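Side-chain contacts in glucanase (Clostridium thermocellum, PDB 5GXX), which probably hydrolyses internal beta-1,4-glycosidic bonds of cellulose, as a family 9 endoglucanase of the cellulosome: residues A[8-13]-A[420-425]; A[327-332]-A[427-432]; A[554-559]-A[563-568]. The protein carries 1 engineered substitution. All blocks are in the same frame, centred on the assembly; numbering follows the deposited sequence.

Interactions 1 and 2 lie in the helical catalytic part of the chain, with centres about 10 Å apart. Both use helix 412-429. They also touch directly: Arg424 NH2 of interaction 1 is 3.6 Å from Tyr329 CE2 of interaction 2, and Ala8 CB of interaction 1 lies 3.4 Å from Gly431 O of interaction 2. Interaction 1 is buried between helices, whereas interaction 2 is at the surface. Interaction 3 is remote, in the C-terminal beta-sandwich, with its centre about 66 Å from that of interaction 1 and about 74 Å from that of interaction 2. It is the one that includes a bound calcium ion.

Interaction 1. Residues A[8-13]-A[420-425]; sequences AEALQK and GALCRL
Leu422 and Leu11 form the middle of this contact between helices 7-20 and 412-429. These are the first and last helices of the helical catalytic part, which in family 9 is an (alpha/alpha)6 barrel. Their packing brings the two ends of that part together. The local helix axes run nearly antiparallel, at 151°, and approach to 8.9 Å.

The two leucines slide past each other in opposite directions. They pack side by side, Leu11 CB against Leu422 CB at 4.1 Å. Leu422 CG lies beside its own backbone N (chi1 -65°). This directs both methyls, CD1 and CD2, to Ala10. Ala10 CB meets Leu422 CD2 at 3.8 Å and also touches CD1, at 3.9 Å. Leu422 CD1 rests on the main chain as well, 3.7 Å from Ala10 O. Ile336 of helix 322-340 also touches Leu422.

In Leu11 a chi1 of 177° places CG beside the carbonyl carbon, and the CD1 methyl reaches across to helix 412-429. Val419 and Thr426 of that helix also touch Leu11. The contact has no hydrogen bond across it and consists of apolar packing in the interior. Although the CB of Cys423 points away from helix 7-20, its sulfur still takes part: Cys423 SG lies 3.9 Å from Leu11 CD1.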
ATOM      1  N   ALA A   8     -14.922  -2.619 -53.277  1.00 14.60           N
ATOM      2  CA  ALA A   8     -15.470  -1.313 -52.907  1.00 14.51           C
ATOM      3  C   ALA A   8     -15.743  -1.211 -51.411  1.00 13.82           C
ATOM      4  O   ALA A   8     -15.465  -0.185 -50.800  1.00 14.04           O
ATOM      5  CB  ALA A   8     -16.748  -0.994 -53.693  1.00 15.58           C
ATOM      6  N   GLU A   9     -16.303  -2.271 -50.832  1.00 14.57           N
ATOM      7  CA  GLU A   9     -16.550  -2.293 -49.383  1.00 14.29           C
ATOM      8  C   GLU A   9     -15.229  -2.338 -48.619  1.00 13.94           C
ATOM      9  O   GLU A   9     -15.064  -1.642 -47.619  1.00 13.61           O
ATOM     10  CB  GLU A   9     -17.438  -3.467 -48.962  1.00 15.96           C
ATOM     11  CG  GLU A   9     -17.759  -3.479 -47.466  1.00 19.39           C
ATOM     12  CD  GLU A   9     -18.447  -4.760 -47.046  1.00 25.11           C
ATOM     13  OE1 GLU A   9     -19.279  -5.261 -47.835  1.00 30.15           O
ATOM     14  OE2 GLU A   9     -18.172  -5.263 -45.938  1.00 18.89           O
ATOM     15  N   ALA A  10     -14.284  -3.149 -49.085  1.00 12.88           N
ATOM     16  CA  ALA A  10     -12.947  -3.149 -48.479  1.00 12.75           C
ATOM     17  C   ALA A  10     -12.318  -1.753 -48.492  1.00 13.38           C
ATOM     18  O   ALA A  10     -11.752  -1.283 -47.496  1.00 12.21           O
ATOM     19  CB  ALA A  10     -12.062  -4.130 -49.207  1.00 12.08           C
ATOM     20  N   LEU A  11     -12.407  -1.081 -49.632  1.00 13.21           N
ATOM     21  CA  LEU A  11     -11.896   0.280 -49.750  1.00 12.33           C
ATOM     22  C   LEU A  11     -12.564   1.263 -48.807  1.00 12.80           C
ATOM     23  O   LEU A  11     -11.865   2.058 -48.143  1.00 13.34           O
ATOM     24  CB  LEU A  11     -12.060   0.762 -51.193  1.00 12.40           C
ATOM     25  CG  LEU A  11     -11.628   2.204 -51.459  1.00 12.95           C
ATOM     26  CD1 LEU A  11     -10.132   2.353 -51.192  1.00 14.35           C
ATOM     27  CD2 LEU A  11     -11.981   2.593 -52.905  1.00 13.35           C
ATOM     28  N   GLN A  12     -13.893   1.210 -48.771  1.00 12.11           N
ATOM     29  CA  GLN A  12     -14.717   2.022 -47.886  1.00 12.14           C
ATOM     30  C   GLN A  12     -14.258   1.881 -46.436  1.00 12.07           C
ATOM     31  O   GLN A  12     -14.073   2.876 -45.730  1.00 12.49           O
ATOM     32  CB  GLN A  12     -16.186   1.603 -48.055  1.00 13.17           C
ATOM     33  CG  GLN A  12     -17.181   2.208 -47.069  1.00 14.93           C
ATOM     34  CD  GLN A  12     -18.550   1.560 -47.201  1.00 17.63           C
ATOM     35  OE1 GLN A  12     -18.652   0.342 -47.406  1.00 17.95           O
ATOM     36  NE2 GLN A  12     -19.609   2.366 -47.085  1.00 17.87           N
ATOM     37  N   LYS A  13     -14.026   0.644 -46.007  1.00 12.48           N
ATOM     38  CA  LYS A  13     -13.591   0.393 -44.643  1.00 12.50           C
ATOM     39  C   LYS A  13     -12.146   0.813 -44.418  1.00 11.64           C
ATOM     40  O   LYS A  13     -11.835   1.414 -43.388  1.00 12.46           O
ATOM     41  CB  LYS A  13     -13.867  -1.065 -44.251  1.00 11.91           C
ATOM     42  CG  LYS A  13     -15.364  -1.279 -44.111  1.00 11.34           C
ATOM     43  CD  LYS A  13     -15.751  -2.738 -43.900  1.00 12.10           C
ATOM     44  CE  LYS A  13     -17.262  -2.794 -43.644  1.00 14.75           C
ATOM     45  NZ  LYS A  13     -17.723  -4.186 -43.394  1.00 15.22           N
ATOM     46  N   GLY A 420      -4.350   2.011 -51.985  1.00 10.80           N
ATOM     47  CA  GLY A 420      -4.063   2.201 -53.409  1.00 11.70           C
ATOM     48  C   GLY A 420      -4.390   0.955 -54.216  1.00 11.07           C
ATOM     49  O   GLY A 420      -5.014   1.011 -55.281  1.00 12.91           O
ATOM     50  N   ALA A 421      -3.993  -0.208 -53.715  1.00 11.69           N
ATOM     51  CA  ALA A 421      -4.352  -1.467 -54.375  1.00 10.96           C
ATOM     52  C   ALA A 421      -5.853  -1.769 -54.436  1.00 11.85           C
ATOM     53  O   ALA A 421      -6.350  -2.260 -55.460  1.00 12.15           O
ATOM     54  CB  ALA A 421      -3.561  -2.593 -53.734  1.00 11.90           C
ATOM     55  N   LEU A 422      -6.591  -1.450 -53.373  1.00 11.38           N
ATOM     56  CA  LEU A 422      -8.048  -1.590 -53.403  1.00 13.40           C
ATOM     57  C   LEU A 422      -8.682  -0.607 -54.393  1.00 14.61           C
ATOM     58  O   LEU A 422      -9.656  -0.948 -55.071  1.00 15.92           O
ATOM     59  CB  LEU A 422      -8.675  -1.432 -52.016  1.00 13.23           C
ATOM     60  CG  LEU A 422      -8.306  -2.494 -50.981  1.00 12.32           C
ATOM     61  CD1 LEU A 422      -8.734  -2.064 -49.568  1.00 12.59           C
ATOM     62  CD2 LEU A 422      -8.927  -3.846 -51.362  1.00 14.34           C
ATOM     63  N   CYS A 423      -8.137   0.597 -54.484  1.00 14.08           N
ATOM     64  CA  CYS A 423      -8.583   1.519 -55.538  1.00 15.00           C
ATOM     65  C   CYS A 423      -8.466   0.879 -56.922  1.00 15.20           C
ATOM     66  O   CYS A 423      -9.413   0.945 -57.708  1.00 15.22           O
ATOM     67  CB  CYS A 423      -7.784   2.820 -55.535  1.00 14.14           C
ATOM     68  SG  CYS A 423      -8.189   3.931 -54.185  1.00 14.20           S
ATOM     69  N   ARG A 424      -7.327   0.261 -57.232  1.00 13.65           N
ATOM     70  CA  ARG A 424      -7.155  -0.404 -58.520  1.00 14.10           C
ATOM     71  C   ARG A 424      -8.184  -1.515 -58.729  1.00 14.43           C
ATOM     72  O   ARG A 424      -8.768  -1.648 -59.816  1.00 14.51           O
ATOM     73  CB  ARG A 424      -5.736  -0.977 -58.624  1.00 14.05           C
ATOM     74  CG  ARG A 424      -5.453  -1.756 -59.908  1.00 14.13           C
ATOM     75  CD  ARG A 424      -5.782  -0.936 -61.159  1.00 15.09           C
ATOM     76  NE  ARG A 424      -5.374  -1.686 -62.342  1.00 15.58           N
ATOM     77  CZ  ARG A 424      -6.046  -2.737 -62.821  1.00 16.40           C
ATOM     78  NH1 ARG A 424      -7.180  -3.156 -62.261  1.00 18.51           N
ATOM     79  NH2 ARG A 424      -5.576  -3.380 -63.884  1.00 19.93           N
ATOM     80  N   LEU A 425      -8.423  -2.319 -57.695  1.00 13.23           N
ATOM     81  CA  LEU A 425      -9.308  -3.465 -57.866  1.00 14.68           C
ATOM     82  C   LEU A 425     -10.776  -3.062 -57.964  1.00 15.86           C
ATOM     83  O   LEU A 425     -11.530  -3.644 -58.753  1.00 15.98           O
ATOM     84  CB  LEU A 425      -9.049  -4.503 -56.776  1.00 13.26           C
ATOM     85  CG  LEU A 425      -7.784  -5.311 -57.078  1.00 11.54           C
ATOM     86  CD1 LEU A 425      -7.198  -5.904 -55.799  1.00 12.08           C
ATOM     87  CD2 LEU A 425      -8.028  -6.388 -58.147  1.00 13.18           C
TER

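Interaction 2. Residues A[327-332]-A[427-432]; sequences KYYNFA and AEYGGT
Tyr329 OH is held by two short hydrogen bonds, one given and one received. It donates to Glu428 OE1 at 2.6 Å and accepts from Tyr429 OH at 2.7 Å. The three side chains thus make a relay from Tyr429 through Tyr329 to the carboxylate. Glu428 OE1 is met from above the carboxylate plane, 41° out of it. The other oxygen, Glu428 OE2, is 3.4 Å from Tyr329 OH, but the angle is too poor for a bond.

Glu428 OE1 has a second partner outside the two segments: it forms a salt bridge with Arg424 NH1, one turn back on the same helix. The guanidinium and the phenol therefore converge on one oxygen. Together they probably favour the charged form of the carboxylate.

The side chains come from opposite directions. A chi1 of 180° carries the Tyr329 phenol straight out from helix 322-340. Glu428 is extended beyond CG and reaches back toward it. The ring and carboxylate planes are 57° apart. Glu428 OE1 and Tyr429 OH both lie at the edge of the Tyr329 ring, near its plane.

In the (alpha/alpha)6 barrel fold of family 9, this contact bridges helix 322-340 to the C-terminal end of helix 412-429. The backbones stay well apart here: the nearest CA atoms, of Tyr329 and Glu428, are 11.9 Å from each other. Helix 412-429 stops just after Tyr429, where Gly430 leaves helical angles with a positive phi.

Glu428 CG sits over the centre of one face of the Tyr429 ring, 3.7 Å above its plane. The Tyr329 ring also meets the ring of Phe313 from helix 301-318, while the hydroxyl end of Tyr329 lies by Leu425.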
ATOM      1  N   LYS A 327       1.901 -11.226 -65.398  1.00 14.07           N
ATOM      2  CA  LYS A 327       2.687 -11.691 -64.256  1.00 14.41           C
ATOM      3  C   LYS A 327       2.573 -10.704 -63.086  1.00 13.80           C
ATOM      4  O   LYS A 327       2.378 -11.114 -61.948  1.00 13.03           O
ATOM      5  CB  LYS A 327       4.149 -11.907 -64.648  1.00 15.69           C
ATOM      6  CG  LYS A 327       5.101 -12.146 -63.481  1.00 17.13           C
ATOM      7  CD  LYS A 327       6.524 -12.509 -63.894  1.00 19.34           C
ATOM      8  CE  LYS A 327       7.205 -11.349 -64.591  1.00 16.38           C
ATOM      9  NZ  LYS A 327       8.634 -11.709 -64.863  1.00 19.52           N
ATOM     10  N   TYR A 328       2.705  -9.408 -63.355  1.00 13.17           N
ATOM     11  CA  TYR A 328       2.652  -8.464 -62.238  1.00 12.78           C
ATOM     12  C   TYR A 328       1.257  -8.242 -61.680  1.00 14.64           C
ATOM     13  O   TYR A 328       1.105  -8.107 -60.464  1.00 14.32           O
ATOM     14  CB  TYR A 328       3.320  -7.135 -62.605  1.00 12.15           C
ATOM     15  CG  TYR A 328       4.775  -7.286 -62.969  1.00 10.89           C
ATOM     16  CD1 TYR A 328       5.616  -8.158 -62.294  1.00 10.88           C
ATOM     17  CD2 TYR A 328       5.321  -6.524 -63.999  1.00  9.91           C
ATOM     18  CE1 TYR A 328       6.946  -8.297 -62.633  1.00 10.77           C
ATOM     19  CE2 TYR A 328       6.643  -6.651 -64.343  1.00 13.38           C
ATOM     20  CZ  TYR A 328       7.454  -7.538 -63.676  1.00 12.77           C
ATOM     21  OH  TYR A 328       8.776  -7.639 -64.053  1.00 15.08           O
ATOM     22  N   TYR A 329       0.250  -8.203 -62.557  1.00 14.02           N
ATOM     23  CA  TYR A 329      -1.147  -8.123 -62.128  1.00 13.36           C
ATOM     24  C   TYR A 329      -1.522  -9.330 -61.261  1.00 13.40           C
ATOM     25  O   TYR A 329      -2.149  -9.162 -60.217  1.00 14.92           O
ATOM     26  CB  TYR A 329      -2.091  -8.063 -63.340  1.00 13.91           C
ATOM     27  CG  TYR A 329      -3.560  -7.987 -62.977  1.00 14.92           C
ATOM     28  CD1 TYR A 329      -4.313  -9.145 -62.733  1.00 15.63           C
ATOM     29  CD2 TYR A 329      -4.206  -6.757 -62.856  1.00 17.76           C
ATOM     30  CE1 TYR A 329      -5.657  -9.091 -62.389  1.00 16.52           C
ATOM     31  CE2 TYR A 329      -5.556  -6.699 -62.517  1.00 16.61           C
ATOM     32  CZ  TYR A 329      -6.274  -7.868 -62.288  1.00 18.25           C
ATOM     33  OH  TYR A 329      -7.602  -7.803 -61.951  1.00 20.83           O
ATOM     34  N   ASN A 330      -1.156 -10.538 -61.685  1.00 12.51           N
ATOM     35  CA  ASN A 330      -1.577 -11.732 -60.942  1.00 11.86           C
ATOM     36  C   ASN A 330      -0.932 -11.748 -59.554  1.00 11.89           C
ATOM     37  O   ASN A 330      -1.579 -12.094 -58.552  1.00 12.30           O
ATOM     38  CB  ASN A 330      -1.162 -12.991 -61.710  1.00 13.25           C
ATOM     39  CG  ASN A 330      -2.071 -13.303 -62.891  1.00 15.60           C
ATOM     40  OD1 ASN A 330      -3.145 -12.716 -63.044  1.00 16.39           O
ATOM     41  ND2 ASN A 330      -1.641 -14.261 -63.717  1.00 16.59           N
ATOM     42  N   PHE A 331       0.347 -11.362 -59.530  1.00 10.42           N
ATOM     43  CA  PHE A 331       1.021 -11.197 -58.233  1.00 11.51           C
ATOM     44  C   PHE A 331       0.262 -10.232 -57.322  1.00 11.16           C
ATOM     45  O   PHE A 331      -0.034 -10.554 -56.162  1.00 11.88           O
ATOM     46  CB  PHE A 331       2.472 -10.718 -58.406  1.00 11.20           C
ATOM     47  CG  PHE A 331       3.034 -10.090 -57.159  1.00  9.18           C
ATOM     48  CD1 PHE A 331       3.414 -10.881 -56.081  1.00  9.56           C
ATOM     49  CD2 PHE A 331       3.141  -8.700 -57.056  1.00  9.97           C
ATOM     50  CE1 PHE A 331       3.875 -10.296 -54.913  1.00 11.09           C
ATOM     51  CE2 PHE A 331       3.588  -8.114 -55.880  1.00 10.94           C
ATOM     52  CZ  PHE A 331       3.990  -8.914 -54.819  1.00 11.64           C
ATOM     53  N   ALA A 332      -0.031  -9.041 -57.836  1.00 11.42           N
ATOM     54  CA  ALA A 332      -0.669  -8.011 -57.021  1.00 10.55           C
ATOM     55  C   ALA A 332      -2.030  -8.491 -56.500  1.00  9.95           C
ATOM     56  O   ALA A 332      -2.304  -8.408 -55.303  1.00  9.42           O
ATOM     57  CB  ALA A 332      -0.802  -6.736 -57.863  1.00 11.71           C
ATOM     58  N   ALA A 427     -11.787  -0.192 -59.106  1.00 16.70           N
ATOM     59  CA  ALA A 427     -11.879   0.426 -60.424  1.00 18.64           C
ATOM     60  C   ALA A 427     -12.225  -0.621 -61.470  1.00 19.14           C
ATOM     61  O   ALA A 427     -13.082  -0.396 -62.336  1.00 20.16           O
ATOM     62  CB  ALA A 427     -10.561   1.107 -60.778  1.00 17.45           C
ATOM     63  N   GLU A 428     -11.588  -1.780 -61.392  1.00 18.99           N
ATOM     64  CA  GLU A 428     -11.845  -2.816 -62.388  1.00 19.22           C
ATOM     65  C   GLU A 428     -13.145  -3.582 -62.136  1.00 20.90           C
ATOM     66  O   GLU A 428     -13.922  -3.831 -63.069  1.00 21.33           O
ATOM     67  CB  GLU A 428     -10.670  -3.787 -62.418  1.00 18.20           C
ATOM     68  CG  GLU A 428     -10.906  -5.002 -63.311  1.00 16.84           C
ATOM     69  CD  GLU A 428      -9.651  -5.813 -63.552  1.00 19.98           C
ATOM     70  OE1 GLU A 428      -8.645  -5.600 -62.859  1.00 17.57           O
ATOM     71  OE2 GLU A 428      -9.662  -6.705 -64.420  1.00 22.32           O
ATOM     72  N   TYR A 429     -13.388  -3.963 -60.889  1.00 20.76           N
ATOM     73  CA  TYR A 429     -14.463  -4.912 -60.611  1.00 21.05           C
ATOM     74  C   TYR A 429     -15.733  -4.264 -60.096  1.00 23.34           C
ATOM     75  O   TYR A 429     -16.769  -4.920 -60.006  1.00 25.53           O
ATOM     76  CB  TYR A 429     -13.984  -6.000 -59.655  1.00 20.53           C
ATOM     77  CG  TYR A 429     -12.907  -6.855 -60.277  1.00 21.21           C
ATOM     78  CD1 TYR A 429     -13.225  -7.802 -61.249  1.00 24.73           C
ATOM     79  CD2 TYR A 429     -11.564  -6.690 -59.946  1.00 20.25           C
ATOM     80  CE1 TYR A 429     -12.239  -8.580 -61.832  1.00 20.85           C
ATOM     81  CE2 TYR A 429     -10.570  -7.478 -60.512  1.00 20.46           C
ATOM     82  CZ  TYR A 429     -10.913  -8.424 -61.462  1.00 21.64           C
ATOM     83  OH  TYR A 429      -9.933  -9.198 -62.054  1.00 23.81           O
ATOM     84  N   GLY A 430     -15.660  -2.977 -59.775  1.00 24.09           N
ATOM     85  CA  GLY A 430     -16.811  -2.284 -59.220  1.00 26.66           C
ATOM     86  C   GLY A 430     -17.034  -2.724 -57.788  1.00 26.43           C
ATOM     87  O   GLY A 430     -16.098  -2.781 -56.982  1.00 27.63           O
ATOM     88  N   GLY A 431     -18.274  -3.088 -57.484  1.00 26.11           N
ATOM     89  CA  GLY A 431     -18.686  -3.423 -56.133  1.00 24.77           C
ATOM     90  C   GLY A 431     -19.445  -2.213 -55.615  1.00 24.66           C
ATOM     91  O   GLY A 431     -19.165  -1.073 -56.014  1.00 25.03           O
ATOM     92  N   THR A 432     -20.398  -2.480 -54.728  1.00 25.74           N
ATOM     93  CA  THR A 432     -21.215  -1.459 -54.072  1.00 26.42           C
ATOM     94  C   THR A 432     -20.772  -1.294 -52.614  1.00 24.04           C
ATOM     95  O   THR A 432     -20.657  -2.268 -51.874  1.00 23.39           O
ATOM     96  CB  THR A 432     -22.708  -1.840 -54.119  1.00 27.10           C
ATOM     97  OG1 THR A 432     -23.052  -2.302 -55.433  1.00 32.78           O
ATOM     98  CG2 THR A 432     -23.579  -0.641 -53.771  1.00 30.09           C
TER

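Interaction 3. Residues A[554-559]-A[563-568]; sequences FRIAAP and KFWDPT. With CA (calcium ion), chain D.
This contact backs the calcium site of the C-terminal beta-sandwich, whose antiparallel sheets are consistent with a cellulose-binding domain. Trp565 and Phe564 pack here on Ile556 and Ala558. The main-chain oxygen of Asp566, next to Trp565, binds the calcium ion at 2.3 Å. A water is a further ligand, at 2.4 Å from the metal. Asp488, Glu491, Asn569 and Asp570 supply the other protein ligands.

Trp565 lies between the metal water and the strand. The water O sits over one face of the indole, toward its rim. On the opposite face, also toward the rim, is Ile556 O, 3.8 Å above the plane. The Trp565 chi1 of -174° swings the indole over to strand 549-557. Ile556 CG2 comes obliquely to its six-membered ring, 3.7 Å from Trp565 CH2. The indole NE1 is hydrogen-bonded to Thr461 OG1, which helps fix the ring's rotation.

Ala558 CB points toward the loop and approaches both aromatic residues. It is 3.6 Å from Phe564 CZ and 4.3 Å from Trp565 CE3, oblique to each ring. Phe564 CG stands between its own N and carbonyl carbon (chi1 62°), and the end of the ring swings in to the alanine.

Asp566 OD1 accepts from Thr568 N at 3.1 Å, an Asx turn, and from Thr568 OG1 at 2.7 Å. These bonds link Asp566 to Thr568 just after the metal-binding carbonyl.

Strand 549-557 pairs antiparallel with strands 460-469 and 503-506. Ile556 and Trp565 both touch Met487 of strand 481-488, which belongs to another sheet. Helix 490-494 covers the aromatic pair, with Val492 touching both Phe564 and Trp565.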
ATOM      1  N   PHE A 554     -19.845   5.561   3.451  1.00 15.63           N
ATOM      2  CA  PHE A 554     -20.619   6.489   4.264  1.00 15.83           C
ATOM      3  C   PHE A 554     -21.595   5.728   5.137  1.00 16.54           C
ATOM      4  O   PHE A 554     -22.052   4.639   4.780  1.00 17.66           O
ATOM      5  CB  PHE A 554     -21.311   7.555   3.405  1.00 16.02           C
ATOM      6  CG  PHE A 554     -22.265   7.011   2.371  1.00 17.18           C
ATOM      7  CD1 PHE A 554     -23.596   6.789   2.681  1.00 19.22           C
ATOM      8  CD2 PHE A 554     -21.836   6.767   1.071  1.00 16.24           C
ATOM      9  CE1 PHE A 554     -24.488   6.326   1.727  1.00 15.06           C
ATOM     10  CE2 PHE A 554     -22.715   6.289   0.107  1.00 16.54           C
ATOM     11  CZ  PHE A 554     -24.044   6.068   0.427  1.00 18.64           C
ATOM     12  N   ARG A 555     -21.862   6.311   6.300  1.00 16.62           N
ATOM     13  CA  ARG A 555     -22.788   5.733   7.264  1.00 18.46           C
ATOM     14  C   ARG A 555     -23.915   6.724   7.533  1.00 18.23           C
ATOM     15  O   ARG A 555     -23.664   7.923   7.715  1.00 17.80           O
ATOM     16  CB  ARG A 555     -22.029   5.422   8.560  1.00 19.29           C
ATOM     17  CG  ARG A 555     -22.868   4.765   9.649  1.00 20.39           C
ATOM     18  CD  ARG A 555     -22.079   4.546  10.951  1.00 20.77           C
ATOM     19  NE  ARG A 555     -20.980   3.610  10.742  1.00 24.09           N
ATOM     20  CZ  ARG A 555     -20.309   3.000  11.717  1.00 26.04           C
ATOM     21  NH1 ARG A 555     -20.632   3.207  12.983  1.00 25.80           N
ATOM     22  NH2 ARG A 555     -19.324   2.162  11.415  1.00 25.73           N
ATOM     23  N   ILE A 556     -25.146   6.217   7.546  1.00 17.25           N
ATOM     24  CA  ILE A 556     -26.327   6.996   7.914  1.00 18.73           C
ATOM     25  C   ILE A 556     -26.902   6.301   9.146  1.00 19.09           C
ATOM     26  O   ILE A 556     -27.258   5.130   9.085  1.00 19.62           O
ATOM     27  CB  ILE A 556     -27.320   7.040   6.735  1.00 19.09           C
ATOM     28  CG1 ILE A 556     -26.630   7.588   5.479  1.00 20.60           C
ATOM     29  CG2 ILE A 556     -28.561   7.861   7.098  1.00 19.19           C
ATOM     30  CD1 ILE A 556     -27.286   7.178   4.162  1.00 23.97           C
ATOM     31  N   ALA A 557     -26.941   7.007  10.274  1.00 20.19           N
ATOM     32  CA  ALA A 557     -27.169   6.355  11.570  1.00 20.53           C
ATOM     33  C   ALA A 557     -28.224   7.066  12.407  1.00 21.36           C
ATOM     34  O   ALA A 557     -28.180   8.280  12.578  1.00 21.62           O
ATOM     35  CB  ALA A 557     -25.870   6.261  12.365  1.00 20.61           C
ATOM     36  N   ALA A 558     -29.178   6.290  12.903  1.00 22.21           N
ATOM     37  CA  ALA A 558     -30.030   6.705  14.013  1.00 21.64           C
ATOM     38  C   ALA A 558     -29.214   6.564  15.296  1.00 22.42           C
ATOM     39  O   ALA A 558     -28.157   5.931  15.286  1.00 21.38           O
ATOM     40  CB  ALA A 558     -31.243   5.818  14.066  1.00 22.97           C
ATOM     41  N   PRO A 559     -29.685   7.163  16.405  1.00 22.56           N
ATOM     42  CA  PRO A 559     -28.908   7.116  17.642  1.00 22.88           C
ATOM     43  C   PRO A 559     -28.603   5.697  18.109  1.00 22.88           C
ATOM     44  O   PRO A 559     -29.434   4.801  17.943  1.00 21.97           O
ATOM     45  CB  PRO A 559     -29.804   7.865  18.636  1.00 23.03           C
ATOM     46  CG  PRO A 559     -30.546   8.830  17.776  1.00 21.21           C
ATOM     47  CD  PRO A 559     -30.844   8.067  16.524  1.00 23.36           C
ATOM     48  N   LYS A 563     -33.972   1.162  17.949  1.00 24.61           N
ATOM     49  CA  LYS A 563     -34.317  -0.118  17.335  1.00 26.52           C
ATOM     50  C   LYS A 563     -35.267   0.028  16.146  1.00 27.02           C
ATOM     51  O   LYS A 563     -35.852  -0.959  15.694  1.00 29.15           O
ATOM     52  CB  LYS A 563     -34.921  -1.079  18.369  1.00 26.71           C
ATOM     53  CG  LYS A 563     -34.136  -1.231  19.670  1.00 26.72           C
ATOM     54  CD  LYS A 563     -32.887  -2.073  19.502  1.00 27.71           C
ATOM     55  CE  LYS A 563     -32.161  -2.192  20.832  1.00 28.75           C
ATOM     56  NZ  LYS A 563     -30.950  -3.033  20.693  1.00 33.75           N
ATOM     57  N   PHE A 564     -35.398   1.242  15.616  1.00 26.59           N
ATOM     58  CA  PHE A 564     -36.358   1.510  14.545  1.00 26.26           C
ATOM     59  C   PHE A 564     -35.800   1.505  13.123  1.00 26.20           C
ATOM     60  O   PHE A 564     -36.566   1.283  12.188  1.00 26.48           O
ATOM     61  CB  PHE A 564     -37.129   2.815  14.782  1.00 25.56           C
ATOM     62  CG  PHE A 564     -36.267   4.045  14.820  1.00 25.93           C
ATOM     63  CD1 PHE A 564     -35.799   4.628  13.646  1.00 26.45           C
ATOM     64  CD2 PHE A 564     -35.922   4.626  16.029  1.00 24.53           C
ATOM     65  CE1 PHE A 564     -35.012   5.764  13.689  1.00 26.46           C
ATOM     66  CE2 PHE A 564     -35.149   5.769  16.087  1.00 25.29           C
ATOM     67  CZ  PHE A 564     -34.686   6.341  14.908  1.00 26.10           C
ATOM     68  N   TRP A 565     -34.503   1.755  12.959  1.00 25.33           N
ATOM     69  CA  TRP A 565     -33.924   1.968  11.623  1.00 25.15           C
ATOM     70  C   TRP A 565     -34.287   0.815  10.696  1.00 26.37           C
ATOM     71  O   TRP A 565     -34.055  -0.343  11.030  1.00 26.68           O
ATOM     72  CB  TRP A 565     -32.404   2.116  11.732  1.00 24.20           C
ATOM     73  CG  TRP A 565     -31.734   2.481  10.430  1.00 24.16           C
ATOM     74  CD1 TRP A 565     -30.935   1.681   9.670  1.00 25.86           C
ATOM     75  CD2 TRP A 565     -31.802   3.745   9.763  1.00 24.51           C
ATOM     76  NE1 TRP A 565     -30.508   2.367   8.554  1.00 26.63           N
ATOM     77  CE2 TRP A 565     -31.028   3.635   8.586  1.00 25.17           C
ATOM     78  CE3 TRP A 565     -32.461   4.954  10.031  1.00 26.46           C
ATOM     79  CZ2 TRP A 565     -30.889   4.692   7.679  1.00 23.52           C
ATOM     80  CZ3 TRP A 565     -32.312   6.008   9.139  1.00 24.52           C
ATOM     81  CH2 TRP A 565     -31.534   5.866   7.970  1.00 24.36           C
ATOM     82  N   ASP A 566     -34.857   1.133   9.535  1.00 27.78           N
ATOM     83  CA  ASP A 566     -35.280   0.093   8.595  1.00 29.14           C
ATOM     84  C   ASP A 566     -34.804   0.413   7.176  1.00 29.00           C
ATOM     85  O   ASP A 566     -35.438   1.196   6.474  1.00 28.88           O
ATOM     86  CB  ASP A 566     -36.802  -0.091   8.649  1.00 30.41           C
ATOM     87  CG  ASP A 566     -37.295  -1.217   7.753  1.00 32.43           C
ATOM     88  OD1 ASP A 566     -36.483  -2.048   7.295  1.00 32.95           O
ATOM     89  OD2 ASP A 566     -38.517  -1.270   7.506  1.00 38.22           O
ATOM     90  N   PRO A 567     -33.672  -0.176   6.760  1.00 28.69           N
ATOM     91  CA  PRO A 567     -33.180   0.092   5.407  1.00 28.39           C
ATOM     92  C   PRO A 567     -33.988  -0.624   4.325  1.00 29.68           C
ATOM     93  O   PRO A 567     -33.891  -0.241   3.157  1.00 28.80           O
ATOM     94  CB  PRO A 567     -31.756  -0.460   5.442  1.00 27.75           C
ATOM     95  CG  PRO A 567     -31.827  -1.592   6.442  1.00 27.08           C
ATOM     96  CD  PRO A 567     -32.769  -1.077   7.503  1.00 28.35           C
ATOM     97  N   THR A 568     -34.758  -1.645   4.706  1.00 30.45           N
ATOM     98  CA  THR A 568     -35.497  -2.492   3.762  1.00 31.25           C
ATOM     99  C   THR A 568     -36.608  -1.774   2.990  1.00 31.35           C
ATOM    100  O   THR A 568     -37.150  -2.326   2.031  1.00 32.94           O
ATOM    101  CB  THR A 568     -36.040  -3.799   4.414  1.00 31.79           C
ATOM    102  OG1 THR A 568     -37.213  -3.520   5.187  1.00 33.33           O
ATOM    103  CG2 THR A 568     -34.993  -4.472   5.290  1.00 31.95           C
TER
HETATM  104 CA    CA D 702     -36.210   3.332   6.002  1.00 30.17          CA
HETATM  105  O   HOH W   1     -34.056   4.181   6.559  1.00 25.06           O